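Local coordinates for putative glutaryl-CoA dehydrogenase (Thermus thermophilus, PDB 2EBA), which is a flavoprotein of the acyl-CoA dehydrogenase family that binds flavin-adenine dinucleotide in a pocket formed partly by its middle and C-terminal domains, at residues L131-G136 / G142-R147; T242-G247 / T363-H368. One frame throughout, in Å; residues are numbered along the deposited sequence.

Both contacts border the same flavin-adenine dinucleotide, yet they approach it from different parts of the fold. Contact 1 folds a loop of the middle domain back on itself and meets the pyrimidine end of the flavin and, at Gly136, the pyrophosphate. Contact 2, in the C-terminal domain, joins helix 235-269 to the loop ahead of helix 368-380, and this loop follows the cofactor from the benzene end of the flavin, past the ribityl chain, to the adenosine ribose. The two contacts do not touch: their centres are 18 Å apart and their nearest atoms about 7 Å. Both touch the cofactor, which lies between the β-rich middle and helical C-terminal parts of the chain.

Contact 1. Residues L131-G136 / G142-R147; sequences LTEPDG and GNMKTR. With FAD (flavin-adenine dinucleotide), chain I.
One buried carboxylate, that of Glu133, serves two successive backbone N-H groups, a hydroxyl and a lysine. A long acidic chain suits the place: extended beyond CG (chi2 -180°), it lets Glu133 OE1 accept from Lys145 N at 2.7 Å on the syn side. Glu133 OE2 takes the longer bond from Thr146 N at 3.3 Å and the hydroxyl Thr146 OG1 at 2.9 Å, the latter from well above the carboxylate plane (72° out of it). Both Thr146 donors come from one face, and Lys161 adds a salt bridge to that oxygen. Farther along, Asn143 ND2 donates to Gly136 O at 2.9 Å, nearly straight (172°) and on a carbonyl lone pair. Gly136 closes a type I turn begun at Glu133; at its backbone angles a side chain would be jammed against the preceding carbonyl oxygen. Apolar closure comes from Leu131 CD1 against Met144 CE at 3.9 Å. On the cofactor side, the Thr132 N-H donates to FAD O2 at 3.0 Å, which also accepts from Leu131 N, and Thr132 OG1 donates to FAD N1 at 2.7 Å. The loop runs from strand 127-130 to strand 147-149; Leu131 and Met144 rest on Trp176 of strand 172-178, while Pro134 leans on strand 154-165.

Contact 2. Residues T242-G247 / T363-H368; sequences TQARFG and TYEGTH. With FAD (flavin-adenine dinucleotide), chain I.
The Arg245 guanidinium presents an edge to the backbone of Glu365, while Gly366 CA lies oblique to it, 3.9 Å from Arg245 NH2. The other flat group, the Tyr364 ring, also works by its edge: Tyr364 CD2 comes 3.6 Å from FAD C6 at the benzene end of the flavin. In the hydrogen bond from Arg245 NE to Glu365 O, 2.8 Å long, the donor stands above the carbonyl plane (61° out of it) and so is not on a lone pair. An arginine suits this place because its chain, extended from CG to NE, can leave the helix surface and still reach the loop. The same carbonyl also accepts from His371, so two donors hold the loop backbone here.

The Glu365 side chain does not pair with the guanidinium; their planes are 64° apart and Arg245 NE is 4.6 Å from Glu365 OE1. A bend at chi2 (-97°) instead swings the carboxylate over Ala244, whose CB lies 2.9 Å from Glu365 OE2. Packing is tight there, and the small alanine methyl suits so close an approach; Leu99 of helix 87-107 touches both residues. At Gly366 the backbone angles and the nearby arginine leave little room beyond the CA, which suits glycine.

Thr367 uses one hydroxyl twice: Thr367 OG1 caps the start of helix 368-380 and is hydrogen-bonded to the ribose oxygen FAD O2B at 2.9 Å. The loop between helices 351-361 and 368-380, ending in a threonine N-cap, lines the flavin-adenine dinucleotide pocket beside helix 235-269 in the helical C-terminal domain of this acyl-CoA dehydrogenase fold.

Contact 1. Residues L131-G136 / G142-R147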
ATOM      1  N   LEU A 131     -10.606  20.557 -24.846  1.00 16.71           N
ATOM      2  CA  LEU A 131      -9.879  21.345 -23.861  1.00 16.03           C
ATOM      3  C   LEU A 131      -8.390  21.003 -23.840  1.00 16.82           C
ATOM      4  O   LEU A 131      -7.543  21.887 -23.982  1.00 16.95           O
ATOM      5  CB  LEU A 131     -10.451  21.119 -22.469  1.00 15.60           C
ATOM      6  CG  LEU A 131      -9.765  21.941 -21.391  1.00 14.13           C
ATOM      7  CD1 LEU A 131     -10.033  23.436 -21.618  1.00 13.73           C
ATOM      8  CD2 LEU A 131     -10.273  21.476 -20.049  1.00 14.80           C
ATOM      9  N   THR A 132      -8.083  19.719 -23.666  1.00 17.09           N
ATOM     10  CA  THR A 132      -6.707  19.218 -23.613  1.00 17.70           C
ATOM     11  C   THR A 132      -5.881  19.468 -24.875  1.00 18.60           C
ATOM     12  O   THR A 132      -6.350  19.299 -25.997  1.00 19.47           O
ATOM     13  CB  THR A 132      -6.673  17.688 -23.341  1.00 17.99           C
ATOM     14  OG1 THR A 132      -7.326  17.405 -22.099  1.00 16.58           O
ATOM     15  CG2 THR A 132      -5.237  17.169 -23.286  1.00 16.41           C
ATOM     16  N   GLU A 133      -4.634  19.863 -24.673  1.00 19.87           N
ATOM     17  CA  GLU A 133      -3.732  20.105 -25.778  1.00 19.98           C
ATOM     18  C   GLU A 133      -2.466  19.279 -25.591  1.00 20.57           C
ATOM     19  O   GLU A 133      -2.209  18.754 -24.517  1.00 20.62           O
ATOM     20  CB  GLU A 133      -3.415  21.594 -25.879  1.00 20.04           C
ATOM     21  CG  GLU A 133      -4.549  22.363 -26.519  1.00 21.33           C
ATOM     22  CD  GLU A 133      -4.273  23.837 -26.640  1.00 20.48           C
ATOM     23  OE1 GLU A 133      -3.104  24.197 -26.868  1.00 22.84           O
ATOM     24  OE2 GLU A 133      -5.225  24.635 -26.522  1.00 21.34           O
ATOM     25  N   PRO A 134      -1.669  19.136 -26.654  1.00 21.10           N
ATOM     26  CA  PRO A 134      -0.416  18.377 -26.665  1.00 22.42           C
ATOM     27  C   PRO A 134       0.610  18.617 -25.543  1.00 22.78           C
ATOM     28  O   PRO A 134       1.377  17.710 -25.201  1.00 22.44           O
ATOM     29  CB  PRO A 134       0.153  18.693 -28.050  1.00 22.32           C
ATOM     30  CG  PRO A 134      -1.073  18.765 -28.883  1.00 22.57           C
ATOM     31  CD  PRO A 134      -2.023  19.578 -28.017  1.00 21.11           C
ATOM     32  N   ASP A 135       0.634  19.807 -24.950  1.00 24.11           N
ATOM     33  CA  ASP A 135       1.628  20.068 -23.907  1.00 25.84           C
ATOM     34  C   ASP A 135       1.303  19.616 -22.480  1.00 25.30           C
ATOM     35  O   ASP A 135       2.176  19.656 -21.612  1.00 24.07           O
ATOM     36  CB  ASP A 135       2.013  21.552 -23.919  1.00 27.76           C
ATOM     37  CG  ASP A 135       2.832  21.924 -25.142  1.00 28.17           C
ATOM     38  OD1 ASP A 135       3.217  23.098 -25.275  1.00 31.13           O
ATOM     39  OD2 ASP A 135       3.095  21.037 -25.980  1.00 30.11           O
ATOM     40  N   GLY A 136       0.068  19.180 -22.240  1.00 24.11           N
ATOM     41  CA  GLY A 136      -0.304  18.724 -20.907  1.00 24.45           C
ATOM     42  C   GLY A 136      -1.689  19.160 -20.457  1.00 22.58           C
ATOM     43  O   GLY A 136      -1.927  20.341 -20.189  1.00 23.31           O
ATOM     44  N   GLY A 142      -2.599  26.917 -18.630  1.00 28.80           N
ATOM     45  CA  GLY A 142      -1.210  27.089 -19.019  1.00 28.21           C
ATOM     46  C   GLY A 142      -0.776  26.517 -20.356  1.00 27.25           C
ATOM     47  O   GLY A 142       0.084  27.096 -21.019  1.00 28.08           O
ATOM     48  N   ASN A 143      -1.343  25.388 -20.762  1.00 25.57           N
ATOM     49  CA  ASN A 143      -0.953  24.794 -22.030  1.00 23.45           C
ATOM     50  C   ASN A 143      -1.951  25.026 -23.130  1.00 21.65           C
ATOM     51  O   ASN A 143      -1.836  24.431 -24.189  1.00 20.58           O
ATOM     52  CB  ASN A 143      -0.709  23.295 -21.878  1.00 23.34           C
ATOM     53  CG  ASN A 143       0.553  22.993 -21.102  1.00 23.52           C
ATOM     54  OD1 ASN A 143       1.571  23.667 -21.273  1.00 23.27           O
ATOM     55  ND2 ASN A 143       0.501  21.976 -20.254  1.00 22.63           N
ATOM     56  N   MET A 144      -2.932  25.883 -22.876  1.00 21.33           N
ATOM     57  CA  MET A 144      -3.945  26.199 -23.883  1.00 20.70           C
ATOM     58  C   MET A 144      -3.367  27.180 -24.894  1.00 22.73           C
ATOM     59  O   MET A 144      -3.450  28.397 -24.692  1.00 24.46           O
ATOM     60  CB  MET A 144      -5.180  26.839 -23.237  1.00 16.14           C
ATOM     61  CG  MET A 144      -6.245  27.290 -24.232  1.00 11.15           C
ATOM     62  SD  MET A 144      -7.601  28.106 -23.449  1.00  1.54           S
ATOM     63  CE  MET A 144      -8.372  26.812 -22.793  1.00  9.78           C
ATOM     64  N   LYS A 145      -2.775  26.688 -25.980  1.00 23.51           N
ATOM     65  CA  LYS A 145      -2.235  27.630 -26.948  1.00 23.85           C
ATOM     66  C   LYS A 145      -3.121  27.846 -28.145  1.00 23.47           C
ATOM     67  O   LYS A 145      -2.680  28.442 -29.136  1.00 23.70           O
ATOM     68  CB  LYS A 145      -0.856  27.220 -27.432  1.00 24.73           C
ATOM     69  CG  LYS A 145       0.087  27.045 -26.316  1.00 26.50           C
ATOM     70  CD  LYS A 145       0.644  25.681 -26.489  1.00 28.11           C
ATOM     71  CE  LYS A 145       1.761  25.462 -25.560  1.00 29.14           C
ATOM     72  NZ  LYS A 145       2.953  26.113 -26.148  1.00 30.12           N
ATOM     73  N   THR A 146      -4.352  27.350 -28.081  1.00 24.13           N
ATOM     74  CA  THR A 146      -5.261  27.569 -29.189  1.00 26.03           C
ATOM     75  C   THR A 146      -5.697  29.028 -29.059  1.00 27.14           C
ATOM     76  O   THR A 146      -6.185  29.443 -28.004  1.00 29.00           O
ATOM     77  CB  THR A 146      -6.487  26.654 -29.093  1.00 25.01           C
ATOM     78  OG1 THR A 146      -6.075  25.297 -29.258  1.00 25.40           O
ATOM     79  CG2 THR A 146      -7.512  27.006 -30.148  1.00 25.18           C
ATOM     80  N   ARG A 147      -5.534  29.803 -30.122  1.00 27.35           N
ATOM     81  CA  ARG A 147      -5.907  31.204 -30.079  1.00 27.75           C
ATOM     82  C   ARG A 147      -7.185  31.540 -30.811  1.00 27.27           C
ATOM     83  O   ARG A 147      -7.613  30.830 -31.718  1.00 26.73           O
ATOM     84  CB  ARG A 147      -4.784  32.055 -30.643  1.00 29.06           C
ATOM     85  CG  ARG A 147      -3.647  32.217 -29.697  1.00 32.46           C
ATOM     86  CD  ARG A 147      -4.091  33.024 -28.496  1.00 35.78           C
ATOM     87  NE  ARG A 147      -3.036  33.095 -27.495  1.00 40.09           N
ATOM     88  CZ  ARG A 147      -2.607  32.049 -26.794  1.00 43.48           C
ATOM     89  NH1 ARG A 147      -3.151  30.852 -26.987  1.00 45.04           N
ATOM     90  NH2 ARG A 147      -1.632  32.201 -25.897  1.00 44.36           N
TER
HETATM   91  PA  FAD I1001       0.155  15.374 -18.306  1.00 19.11           P
HETATM   92  O1A FAD I1001       1.518  15.724 -18.863  1.00 23.20           O
HETATM   93  O2A FAD I1001      -0.835  16.456 -17.956  1.00 22.17           O
HETATM   94  O5B FAD I1001       0.397  14.398 -17.035  1.00 19.05           O
HETATM   95  C5B FAD I1001       1.270  13.395 -16.980  1.00 21.29           C
HETATM   96  C4B FAD I1001       1.670  12.860 -15.629  1.00 22.72           C
HETATM   97  O4B FAD I1001       2.048  14.068 -14.667  1.00 20.09           O
HETATM   98  C3B FAD I1001       0.295  12.607 -14.804  1.00 19.33           C
HETATM   99  O3B FAD I1001       0.659  11.664 -13.803  1.00 18.44           O
HETATM  100  C2B FAD I1001      -0.055  13.812 -13.900  1.00 20.11           C
HETATM  101  O2B FAD I1001      -0.561  13.437 -12.676  1.00 19.31           O
HETATM  102  C1B FAD I1001       1.338  14.298 -13.588  1.00 19.08           C
HETATM  103  N9A FAD I1001       1.205  15.796 -13.333  1.00 16.95           N
HETATM  104  C8A FAD I1001       0.788  16.701 -14.204  1.00 19.98           C
HETATM  105  N7A FAD I1001       0.853  17.920 -13.572  1.00 20.81           N
HETATM  106  C5A FAD I1001       1.328  17.742 -12.308  1.00 18.20           C
HETATM  107  C6A FAD I1001       1.611  18.613 -11.203  1.00 17.32           C
HETATM  108  N6A FAD I1001       1.398  19.937 -11.281  1.00 16.52           N
HETATM  109  N1A FAD I1001       2.102  18.078 -10.037  1.00 15.54           N
HETATM  110  C2A FAD I1001       2.327  16.734  -9.915  1.00 15.17           C
HETATM  111  N3A FAD I1001       2.063  15.881 -10.958  1.00 15.74           N
HETATM  112  C4A FAD I1001       1.576  16.365 -12.159  1.00 19.13           C
HETATM  113  N1  FAD I1001      -9.456  15.856 -22.854  1.00 21.85           N
HETATM  114  C2  FAD I1001     -10.476  16.696 -23.239  1.00 21.03           C
HETATM  115  O2  FAD I1001     -10.376  17.922 -23.061  1.00 22.29           O
HETATM  116  N3  FAD I1001     -11.603  16.185 -23.823  1.00 20.70           N
HETATM  117  C4  FAD I1001     -11.733  14.834 -24.037  1.00 20.59           C
HETATM  118  O4  FAD I1001     -12.763  14.391 -24.584  1.00 19.19           O
HETATM  119  C4X FAD I1001     -10.698  13.955 -23.654  1.00 21.41           C
HETATM  120  N5  FAD I1001     -10.792  12.597 -23.877  1.00 22.71           N
HETATM  121  C5X FAD I1001      -9.770  11.742 -23.541  1.00 22.56           C
HETATM  122  C6  FAD I1001      -9.886  10.356 -23.820  1.00 21.81           C
HETATM  123  C7  FAD I1001      -8.824   9.470 -23.504  1.00 22.04           C
HETATM  124  C7M FAD I1001      -9.013   8.007 -23.847  1.00 21.64           C
HETATM  125  C8  FAD I1001      -7.634   9.973 -22.889  1.00 22.38           C
HETATM  126  C8M FAD I1001      -6.453   9.100 -22.522  1.00 20.99           C
HETATM  127  C9  FAD I1001      -7.529  11.347 -22.612  1.00 22.46           C
HETATM  128  C9A FAD I1001      -8.582  12.269 -22.930  1.00 22.83           C
HETATM  129  N10 FAD I1001      -8.495  13.657 -22.689  1.00 21.96           N
HETATM  130  C10 FAD I1001      -9.528  14.494 -23.047  1.00 21.05           C
HETATM  131  C1' FAD I1001      -7.303  14.269 -22.085  1.00 21.97           C
HETATM  132  C2' FAD I1001      -7.084  13.923 -20.641  1.00 21.02           C
HETATM  133  O2' FAD I1001      -7.880  14.773 -19.831  1.00 21.62           O
HETATM  134  C3' FAD I1001      -5.612  14.051 -20.380  1.00 21.36           C
HETATM  135  O3' FAD I1001      -4.994  12.825 -20.762  1.00 21.78           O
HETATM  136  C4' FAD I1001      -5.257  14.336 -18.926  1.00 20.83           C
HETATM  137  O4' FAD I1001      -5.422  15.726 -18.631  1.00 20.46           O
HETATM  138  C5' FAD I1001      -3.814  13.960 -18.647  1.00 21.23           C
HETATM  139  O5' FAD I1001      -2.949  14.924 -19.213  1.00 20.02           O
HETATM  140  P   FAD I1001      -1.776  14.590 -20.280  1.00 17.39           P
HETATM  141  O1P FAD I1001      -2.045  13.308 -21.006  1.00 15.23           O
HETATM  142  O2P FAD I1001      -1.588  15.824 -21.128  1.00 23.56           O
HETATM  143  O3P FAD I1001      -0.514  14.319 -19.331  1.00 20.32           O
HETATM  144  O   HOH W   1      -0.403  22.727 -25.647  1.00 13.63           O

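Contact 2. Residues T242-G247 / T363-H368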
ATOM      1  N   THR A 242     -16.405  19.264 -13.724  1.00 14.22           N
ATOM      2  CA  THR A 242     -17.046  18.917 -12.450  1.00 12.31           C
ATOM      3  C   THR A 242     -18.299  18.116 -12.696  1.00 11.19           C
ATOM      4  O   THR A 242     -18.521  17.140 -11.995  1.00  8.07           O
ATOM      5  CB  THR A 242     -17.434  20.145 -11.629  1.00 14.99           C
ATOM      6  OG1 THR A 242     -16.261  20.907 -11.324  1.00 16.96           O
ATOM      7  CG2 THR A 242     -18.097  19.717 -10.313  1.00 13.71           C
ATOM      8  N   GLN A 243     -19.108  18.532 -13.681  1.00 10.85           N
ATOM      9  CA  GLN A 243     -20.340  17.824 -14.042  1.00 11.70           C
ATOM     10  C   GLN A 243     -19.973  16.413 -14.492  1.00 12.75           C
ATOM     11  O   GLN A 243     -20.534  15.427 -14.007  1.00 11.87           O
ATOM     12  CB  GLN A 243     -21.058  18.519 -15.202  1.00 12.86           C
ATOM     13  CG  GLN A 243     -21.530  19.902 -14.916  1.00 13.31           C
ATOM     14  CD  GLN A 243     -22.701  19.904 -14.000  1.00 13.66           C
ATOM     15  OE1 GLN A 243     -23.641  19.139 -14.192  1.00 14.86           O
ATOM     16  NE2 GLN A 243     -22.668  20.772 -12.995  1.00 13.59           N
ATOM     17  N   ALA A 244     -19.035  16.339 -15.435  1.00 12.99           N
ATOM     18  CA  ALA A 244     -18.578  15.064 -15.972  1.00 12.71           C
ATOM     19  C   ALA A 244     -17.994  14.173 -14.878  1.00 11.94           C
ATOM     20  O   ALA A 244     -18.276  12.976 -14.807  1.00 12.56           O
ATOM     21  CB  ALA A 244     -17.542  15.302 -17.073  1.00 12.53           C
ATOM     22  N   ARG A 245     -17.180  14.755 -14.016  1.00 10.69           N
ATOM     23  CA  ARG A 245     -16.584  13.977 -12.950  1.00 10.41           C
ATOM     24  C   ARG A 245     -17.635  13.340 -12.056  1.00 10.27           C
ATOM     25  O   ARG A 245     -17.423  12.254 -11.522  1.00  7.45           O
ATOM     26  CB  ARG A 245     -15.645  14.862 -12.130  1.00 10.27           C
ATOM     27  CG  ARG A 245     -14.346  15.179 -12.852  1.00  9.68           C
ATOM     28  CD  ARG A 245     -13.594  16.279 -12.156  1.00  8.42           C
ATOM     29  NE  ARG A 245     -12.428  16.708 -12.922  1.00 10.35           N
ATOM     30  CZ  ARG A 245     -11.832  17.890 -12.770  1.00 10.14           C
ATOM     31  NH1 ARG A 245     -12.299  18.767 -11.887  1.00 10.36           N
ATOM     32  NH2 ARG A 245     -10.764  18.192 -13.493  1.00  8.54           N
ATOM     33  N   PHE A 246     -18.775  14.009 -11.907  1.00 10.42           N
ATOM     34  CA  PHE A 246     -19.859  13.498 -11.068  1.00 12.86           C
ATOM     35  C   PHE A 246     -20.375  12.143 -11.562  1.00 12.39           C
ATOM     36  O   PHE A 246     -20.509  11.202 -10.785  1.00 12.34           O
ATOM     37  CB  PHE A 246     -21.026  14.495 -11.029  1.00 12.37           C
ATOM     38  CG  PHE A 246     -22.289  13.925 -10.443  1.00 10.14           C
ATOM     39  CD1 PHE A 246     -22.436  13.802  -9.067  1.00  9.63           C
ATOM     40  CD2 PHE A 246     -23.316  13.475 -11.272  1.00  9.42           C
ATOM     41  CE1 PHE A 246     -23.586  13.240  -8.522  1.00  8.72           C
ATOM     42  CE2 PHE A 246     -24.470  12.907 -10.744  1.00  8.64           C
ATOM     43  CZ  PHE A 246     -24.609  12.787  -9.365  1.00  9.31           C
ATOM     44  N   GLY A 247     -20.693  12.065 -12.849  1.00 11.77           N
ATOM     45  CA  GLY A 247     -21.190  10.824 -13.404  1.00 10.36           C
ATOM     46  C   GLY A 247     -20.130   9.752 -13.385  1.00 10.58           C
ATOM     47  O   GLY A 247     -20.444   8.581 -13.238  1.00 12.34           O
ATOM     48  N   THR A 363      -6.941   8.640 -15.688  1.00 13.50           N
ATOM     49  CA  THR A 363      -6.159   9.743 -16.226  1.00 13.52           C
ATOM     50  C   THR A 363      -6.937  11.002 -16.645  1.00 12.99           C
ATOM     51  O   THR A 363      -6.613  12.109 -16.212  1.00 12.01           O
ATOM     52  CB  THR A 363      -5.333   9.241 -17.426  1.00 13.56           C
ATOM     53  OG1 THR A 363      -4.311   8.362 -16.952  1.00 13.19           O
ATOM     54  CG2 THR A 363      -4.691  10.389 -18.169  1.00 14.68           C
ATOM     55  N   TYR A 364      -7.951  10.843 -17.487  1.00 13.50           N
ATOM     56  CA  TYR A 364      -8.690  12.009 -17.944  1.00 15.30           C
ATOM     57  C   TYR A 364      -9.639  12.600 -16.914  1.00 15.80           C
ATOM     58  O   TYR A 364      -9.876  12.011 -15.865  1.00 14.93           O
ATOM     59  CB  TYR A 364      -9.426  11.714 -19.264  1.00 15.00           C
ATOM     60  CG  TYR A 364     -10.611  10.757 -19.245  1.00 15.70           C
ATOM     61  CD1 TYR A 364     -11.350  10.504 -18.083  1.00 15.41           C
ATOM     62  CD2 TYR A 364     -11.045  10.165 -20.431  1.00 16.69           C
ATOM     63  CE1 TYR A 364     -12.488   9.688 -18.119  1.00 13.14           C
ATOM     64  CE2 TYR A 364     -12.171   9.356 -20.472  1.00 14.61           C
ATOM     65  CZ  TYR A 364     -12.887   9.122 -19.320  1.00 14.53           C
ATOM     66  OH  TYR A 364     -13.991   8.307 -19.386  1.00 13.60           O
ATOM     67  N   GLU A 365     -10.175  13.777 -17.214  1.00 17.80           N
ATOM     68  CA  GLU A 365     -11.080  14.444 -16.286  1.00 19.25           C
ATOM     69  C   GLU A 365     -10.348  14.679 -14.964  1.00 19.27           C
ATOM     70  O   GLU A 365     -10.925  14.551 -13.881  1.00 19.84           O
ATOM     71  CB  GLU A 365     -12.325  13.589 -16.070  1.00 19.63           C
ATOM     72  CG  GLU A 365     -13.100  13.351 -17.356  1.00 21.61           C
ATOM     73  CD  GLU A 365     -14.258  14.309 -17.528  1.00 25.36           C
ATOM     74  OE1 GLU A 365     -14.232  15.393 -16.916  1.00 28.06           O
ATOM     75  OE2 GLU A 365     -15.197  13.985 -18.282  1.00 27.11           O
ATOM     76  N   GLY A 366      -9.073  15.043 -15.079  1.00 18.94           N
ATOM     77  CA  GLY A 366      -8.248  15.297 -13.909  1.00 17.73           C
ATOM     78  C   GLY A 366      -7.589  14.025 -13.419  1.00 16.56           C
ATOM     79  O   GLY A 366      -8.283  13.128 -12.973  1.00 16.74           O
ATOM     80  N   THR A 367      -6.268  13.921 -13.515  1.00 15.62           N
ATOM     81  CA  THR A 367      -5.576  12.721 -13.045  1.00 15.51           C
ATOM     82  C   THR A 367      -5.664  12.565 -11.520  1.00 16.04           C
ATOM     83  O   THR A 367      -6.077  13.484 -10.806  1.00 15.83           O
ATOM     84  CB  THR A 367      -4.075  12.722 -13.414  1.00 14.17           C
ATOM     85  OG1 THR A 367      -3.440  13.871 -12.847  1.00 14.01           O
ATOM     86  CG2 THR A 367      -3.890  12.731 -14.896  1.00 14.28           C
ATOM     87  N   HIS A 368      -5.249  11.403 -11.027  1.00 16.03           N
ATOM     88  CA  HIS A 368      -5.279  11.132  -9.596  1.00 16.89           C
ATOM     89  C   HIS A 368      -4.574  12.239  -8.836  1.00 16.65           C
ATOM     90  O   HIS A 368      -5.096  12.768  -7.864  1.00 16.65           O
ATOM     91  CB  HIS A 368      -4.615   9.791  -9.298  1.00 17.82           C
ATOM     92  CG  HIS A 368      -4.821   9.320  -7.894  1.00 18.20           C
ATOM     93  ND1 HIS A 368      -4.021   9.722  -6.846  1.00 19.68           N
ATOM     94  CD2 HIS A 368      -5.771   8.520  -7.355  1.00 18.11           C
ATOM     95  CE1 HIS A 368      -4.466   9.188  -5.723  1.00 18.39           C
ATOM     96  NE2 HIS A 368      -5.528   8.455  -6.006  1.00 18.45           N
TER
HETATM   97  PA  FAD I1001       0.155  15.374 -18.306  1.00 19.11           P
HETATM   98  O1A FAD I1001       1.518  15.724 -18.863  1.00 23.20           O
HETATM   99  O2A FAD I1001      -0.835  16.456 -17.956  1.00 22.17           O
HETATM  100  O5B FAD I1001       0.397  14.398 -17.035  1.00 19.05           O
HETATM  101  C5B FAD I1001       1.270  13.395 -16.980  1.00 21.29           C
HETATM  102  C4B FAD I1001       1.670  12.860 -15.629  1.00 22.72           C
HETATM  103  O4B FAD I1001       2.048  14.068 -14.667  1.00 20.09           O
HETATM  104  C3B FAD I1001       0.295  12.607 -14.804  1.00 19.33           C
HETATM  105  O3B FAD I1001       0.659  11.664 -13.803  1.00 18.44           O
HETATM  106  C2B FAD I1001      -0.055  13.812 -13.900  1.00 20.11           C
HETATM  107  O2B FAD I1001      -0.561  13.437 -12.676  1.00 19.31           O
HETATM  108  C1B FAD I1001       1.338  14.298 -13.588  1.00 19.08           C
HETATM  109  N9A FAD I1001       1.205  15.796 -13.333  1.00 16.95           N
HETATM  110  C8A FAD I1001       0.788  16.701 -14.204  1.00 19.98           C
HETATM  111  N7A FAD I1001       0.853  17.920 -13.572  1.00 20.81           N
HETATM  112  C5A FAD I1001       1.328  17.742 -12.308  1.00 18.20           C
HETATM  113  C6A FAD I1001       1.611  18.613 -11.203  1.00 17.32           C
HETATM  114  N6A FAD I1001       1.398  19.937 -11.281  1.00 16.52           N
HETATM  115  N1A FAD I1001       2.102  18.078 -10.037  1.00 15.54           N
HETATM  116  C2A FAD I1001       2.327  16.734  -9.915  1.00 15.17           C
HETATM  117  N3A FAD I1001       2.063  15.881 -10.958  1.00 15.74           N
HETATM  118  C4A FAD I1001       1.576  16.365 -12.159  1.00 19.13           C
HETATM  119  N1  FAD I1001      -9.456  15.856 -22.854  1.00 21.85           N
HETATM  120  C2  FAD I1001     -10.476  16.696 -23.239  1.00 21.03           C
HETATM  121  O2  FAD I1001     -10.376  17.922 -23.061  1.00 22.29           O
HETATM  122  N3  FAD I1001     -11.603  16.185 -23.823  1.00 20.70           N
HETATM  123  C4  FAD I1001     -11.733  14.834 -24.037  1.00 20.59           C
HETATM  124  O4  FAD I1001     -12.763  14.391 -24.584  1.00 19.19           O
HETATM  125  C4X FAD I1001     -10.698  13.955 -23.654  1.00 21.41           C
HETATM  126  N5  FAD I1001     -10.792  12.597 -23.877  1.00 22.71           N
HETATM  127  C5X FAD I1001      -9.770  11.742 -23.541  1.00 22.56           C
HETATM  128  C6  FAD I1001      -9.886  10.356 -23.820  1.00 21.81           C
HETATM  129  C7  FAD I1001      -8.824   9.470 -23.504  1.00 22.04           C
HETATM  130  C7M FAD I1001      -9.013   8.007 -23.847  1.00 21.64           C
HETATM  131  C8  FAD I1001      -7.634   9.973 -22.889  1.00 22.38           C
HETATM  132  C8M FAD I1001      -6.453   9.100 -22.522  1.00 20.99           C
HETATM  133  C9  FAD I1001      -7.529  11.347 -22.612  1.00 22.46           C
HETATM  134  C9A FAD I1001      -8.582  12.269 -22.930  1.00 22.83           C
HETATM  135  N10 FAD I1001      -8.495  13.657 -22.689  1.00 21.96           N
HETATM  136  C10 FAD I1001      -9.528  14.494 -23.047  1.00 21.05           C
HETATM  137  C1' FAD I1001      -7.303  14.269 -22.085  1.00 21.97           C
HETATM  138  C2' FAD I1001      -7.084  13.923 -20.641  1.00 21.02           C
HETATM  139  O2' FAD I1001      -7.880  14.773 -19.831  1.00 21.62           O
HETATM  140  C3' FAD I1001      -5.612  14.051 -20.380  1.00 21.36           C
HETATM  141  O3' FAD I1001      -4.994  12.825 -20.762  1.00 21.78           O
HETATM  142  C4' FAD I1001      -5.257  14.336 -18.926  1.00 20.83           C
HETATM  143  O4' FAD I1001      -5.422  15.726 -18.631  1.00 20.46           O
HETATM  144  C5' FAD I1001      -3.814  13.960 -18.647  1.00 21.23           C
HETATM  145  O5' FAD I1001      -2.949  14.924 -19.213  1.00 20.02           O
HETATM  146  P   FAD I1001      -1.776  14.590 -20.280  1.00 17.39           P
HETATM  147  O1P FAD I1001      -2.045  13.308 -21.006  1.00 15.23           O
HETATM  148  O2P FAD I1001      -1.588  15.824 -21.128  1.00 23.56           O
HETATM  149  O3P FAD I1001      -0.514  14.319 -19.331  1.00 20.32           O